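Local coordinates for structural protein ORF273 (Acidianus two-tailed virus, PDB 4ART) that is a structural component of the virion, of unknown biochemical function, probably built to withstand the heat and acidity of its host's surroundings, at residues 216-220 with 221-225. Numbering follows the deposited sequence.
Sequences IPYHY and YVDHN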
ATOM      1  N   ILE A 216       9.836   8.051  -3.530  1.00 26.42           N
ATOM      2  CA  ILE A 216      10.148   9.393  -4.040  1.00 26.15           C
ATOM      3  C   ILE A 216       9.072   9.997  -4.996  1.00 27.58           C
ATOM      4  O   ILE A 216       8.619  11.111  -4.732  1.00 25.83           O
ATOM      5  CB  ILE A 216      11.598   9.479  -4.558  1.00 28.60           C
ATOM      6  CG1 ILE A 216      12.591   9.321  -3.376  1.00 27.92           C
ATOM      7  CG2 ILE A 216      11.818  10.766  -5.343  1.00 28.38           C
ATOM      8  CD1 ILE A 216      14.000   9.084  -3.804  1.00 29.06           C
ATOM      9  N   PRO A 217       8.604   9.296  -6.058  1.00 25.01           N
ATOM     10  CA  PRO A 217       7.556   9.892  -6.903  1.00 25.46           C
ATOM     11  C   PRO A 217       6.219   9.973  -6.144  1.00 29.07           C
ATOM     12  O   PRO A 217       5.424  10.869  -6.425  1.00 27.49           O
ATOM     13  CB  PRO A 217       7.519   8.969  -8.145  1.00 26.19           C
ATOM     14  CG  PRO A 217       8.783   8.189  -8.095  1.00 29.96           C
ATOM     15  CD  PRO A 217       9.047   8.003  -6.621  1.00 25.42           C
ATOM     16  N   TYR A 218       5.992   9.093  -5.129  1.00 26.38           N
ATOM     17  CA  TYR A 218       4.788   9.160  -4.315  1.00 26.56           C
ATOM     18  C   TYR A 218       4.834  10.452  -3.488  1.00 29.95           C
ATOM     19  O   TYR A 218       3.808  11.126  -3.334  1.00 28.66           O
ATOM     20  CB  TYR A 218       4.680   7.893  -3.415  1.00 29.73           C
ATOM     21  CG  TYR A 218       3.413   7.839  -2.586  1.00 33.83           C
ATOM     22  CD1 TYR A 218       3.335   8.476  -1.358  1.00 35.99           C
ATOM     23  CD2 TYR A 218       2.281   7.168  -3.045  1.00 35.72           C
ATOM     24  CE1 TYR A 218       2.160   8.459  -0.606  1.00 38.19           C
ATOM     25  CE2 TYR A 218       1.105   7.122  -2.289  1.00 33.96           C
ATOM     26  CZ  TYR A 218       1.047   7.775  -1.074  1.00 44.41           C
ATOM     27  OH  TYR A 218      -0.119   7.753  -0.340  1.00 49.35           O
ATOM     28  N   HIS A 219       6.029  10.779  -2.946  1.00 27.17           N
ATOM     29  CA  HIS A 219       6.246  11.984  -2.150  1.00 27.66           C
ATOM     30  C   HIS A 219       6.017  13.234  -2.999  1.00 30.01           C
ATOM     31  O   HIS A 219       5.393  14.184  -2.537  1.00 30.28           O
ATOM     32  CB  HIS A 219       7.649  11.965  -1.525  1.00 29.54           C
ATOM     33  CG  HIS A 219       7.834  10.930  -0.455  1.00 33.42           C
ATOM     34  ND1 HIS A 219       6.766  10.491   0.341  1.00 35.82           N
ATOM     35  CD2 HIS A 219       8.958  10.296  -0.054  1.00 35.85           C
ATOM     36  CE1 HIS A 219       7.278   9.608   1.183  1.00 35.51           C
ATOM     37  NE2 HIS A 219       8.588   9.458   0.999  1.00 36.01           N
ATOM     38  N   TYR A 220       6.459  13.210  -4.258  1.00 25.07           N
ATOM     39  CA  TYR A 220       6.263  14.318  -5.193  1.00 25.29           C
ATOM     40  C   TYR A 220       4.796  14.404  -5.706  1.00 31.02           C
ATOM     41  O   TYR A 220       4.212  15.474  -5.671  1.00 31.11           O
ATOM     42  CB  TYR A 220       7.300  14.211  -6.372  1.00 24.79           C
ATOM     43  CG  TYR A 220       7.132  15.270  -7.438  1.00 29.48           C
ATOM     44  CD1 TYR A 220       7.130  16.623  -7.112  1.00 31.94           C
ATOM     45  CD2 TYR A 220       6.969  14.920  -8.772  1.00 30.23           C
ATOM     46  CE1 TYR A 220       6.945  17.603  -8.093  1.00 32.73           C
ATOM     47  CE2 TYR A 220       6.761  15.888  -9.756  1.00 33.32           C
ATOM     48  CZ  TYR A 220       6.759  17.229  -9.413  1.00 40.96           C
ATOM     49  OH  TYR A 220       6.613  18.176 -10.396  1.00 45.51           O
ATOM     50  N   TYR A 221       4.197  13.312  -6.141  1.00 28.86           N
ATOM     51  CA  TYR A 221       2.867  13.411  -6.746  1.00 29.46           C
ATOM     52  C   TYR A 221       1.712  13.286  -5.841  1.00 36.10           C
ATOM     53  O   TYR A 221       0.706  13.967  -6.058  1.00 38.27           O
ATOM     54  CB  TYR A 221       2.702  12.366  -7.848  1.00 29.45           C
ATOM     55  CG  TYR A 221       3.555  12.628  -9.056  1.00 28.60           C
ATOM     56  CD1 TYR A 221       3.262  13.679  -9.927  1.00 30.64           C
ATOM     57  CD2 TYR A 221       4.621  11.790  -9.377  1.00 28.26           C
ATOM     58  CE1 TYR A 221       4.021  13.898 -11.075  1.00 30.63           C
ATOM     59  CE2 TYR A 221       5.382  11.994 -10.534  1.00 28.87           C
ATOM     60  CZ  TYR A 221       5.080  13.051 -11.378  1.00 34.92           C
ATOM     61  OH  TYR A 221       5.823  13.267 -12.528  1.00 31.95           O
ATOM     62  N   VAL A 222       1.802  12.375  -4.873  1.00 31.80           N
ATOM     63  CA  VAL A 222       0.684  12.097  -3.974  1.00 32.84           C
ATOM     64  C   VAL A 222       0.769  12.917  -2.677  1.00 37.83           C
ATOM     65  O   VAL A 222      -0.256  13.448  -2.215  1.00 36.48           O
ATOM     66  CB  VAL A 222       0.492  10.553  -3.752  1.00 35.43           C
ATOM     67  CG1 VAL A 222      -0.718  10.255  -2.858  1.00 35.25           C
ATOM     68  CG2 VAL A 222       0.347   9.836  -5.093  1.00 33.70           C
ATOM     69  N   ASP A 223       1.989  13.062  -2.112  1.00 36.05           N
ATOM     70  CA  ASP A 223       2.160  13.909  -0.924  1.00 36.51           C
ATOM     71  C   ASP A 223       2.290  15.381  -1.324  1.00 40.56           C
ATOM     72  O   ASP A 223       2.316  16.239  -0.437  1.00 41.59           O
ATOM     73  CB  ASP A 223       3.319  13.451  -0.013  1.00 37.02           C
ATOM     74  CG  ASP A 223       3.072  12.103   0.653  1.00 41.59           C
ATOM     75  OD1 ASP A 223       1.970  11.913   1.224  1.00 44.53           O
ATOM     76  OD2 ASP A 223       3.989  11.247   0.624  1.00 37.61           O
ATOM     77  N   HIS A 224       2.344  15.673  -2.652  1.00 36.09           N
ATOM     78  CA  HIS A 224       2.426  17.027  -3.202  1.00 38.60           C
ATOM     79  C   HIS A 224       3.592  17.853  -2.646  1.00 39.37           C
ATOM     80  O   HIS A 224       3.446  19.043  -2.344  1.00 37.79           O
ATOM     81  CB  HIS A 224       1.076  17.783  -3.066  1.00 41.84           C
ATOM     82  CG  HIS A 224      -0.045  17.128  -3.792  1.00 46.02           C
ATOM     83  ND1 HIS A 224      -0.986  16.367  -3.104  1.00 48.04           N
ATOM     84  CD2 HIS A 224      -0.278  17.020  -5.124  1.00 47.37           C
ATOM     85  CE1 HIS A 224      -1.791  15.871  -4.033  1.00 47.26           C
ATOM     86  NE2 HIS A 224      -1.406  16.240  -5.263  1.00 47.21           N
ATOM     87  N   ASN A 225       4.747  17.204  -2.498  1.00 34.14           N
ATOM     88  CA  ASN A 225       5.919  17.877  -1.976  1.00 33.05           C
ATOM     89  C   ASN A 225       6.834  18.152  -3.141  1.00 33.40           C
ATOM     90  O   ASN A 225       7.416  17.217  -3.682  1.00 29.06           O
ATOM     91  CB  ASN A 225       6.601  17.017  -0.889  1.00 32.45           C
ATOM     92  CG  ASN A 225       7.652  17.810  -0.158  1.00 40.81           C
ATOM     93  OD1 ASN A 225       8.534  18.410  -0.765  1.00 35.05           O
ATOM     94  ND2 ASN A 225       7.532  17.912   1.142  1.00 31.50           N
TER
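His219, near the C-terminal end of helix 210-221, and Asp223, four residues on in the loop that follows it, run side by side and join through a hydrogen bond from ND1 of His219 to OD2 of Asp223 (2.9 Å, 166° at the hydrogen). The oxygen lies in the imidazole plane, and ring and carboxylate are nearly coplanar. NE2 of the same ring bonds Glu195 of the second subunit, while Phe228 meets the ring.

Two aromatic contacts add to the packing. Tyr218, with CG anti to its own N (chi1 -177°), brings one ring face under Val222, whose CB sits 3.8 Å from the ring centroid in a CH-pi contact; OD2 of Asp223 approaches the ring edge, 3.5 Å from CD1 of Tyr218. Tyr220 turns an edge to the face of Tyr221, centroids 4.7 Å apart and planes at 56°. Phe104 of helix 99-108 packs on Tyr221 and Val222.

Backbone bonds show the helix ending. Tyr221 N still reaches Pro217 O, but Tyr218 O accepts from both Val222 N and Asp223 N, and Asn225 N closes a wider turn on His219 O (3.1 Å). His224, with positive phi, breaks the helical course; Asn225 then reaches Ser227 and the second subunit.

Gripped at both ring nitrogens, His219 has its rotation fixed at the dimer interface, and two carboxylates probably favour its protonated form.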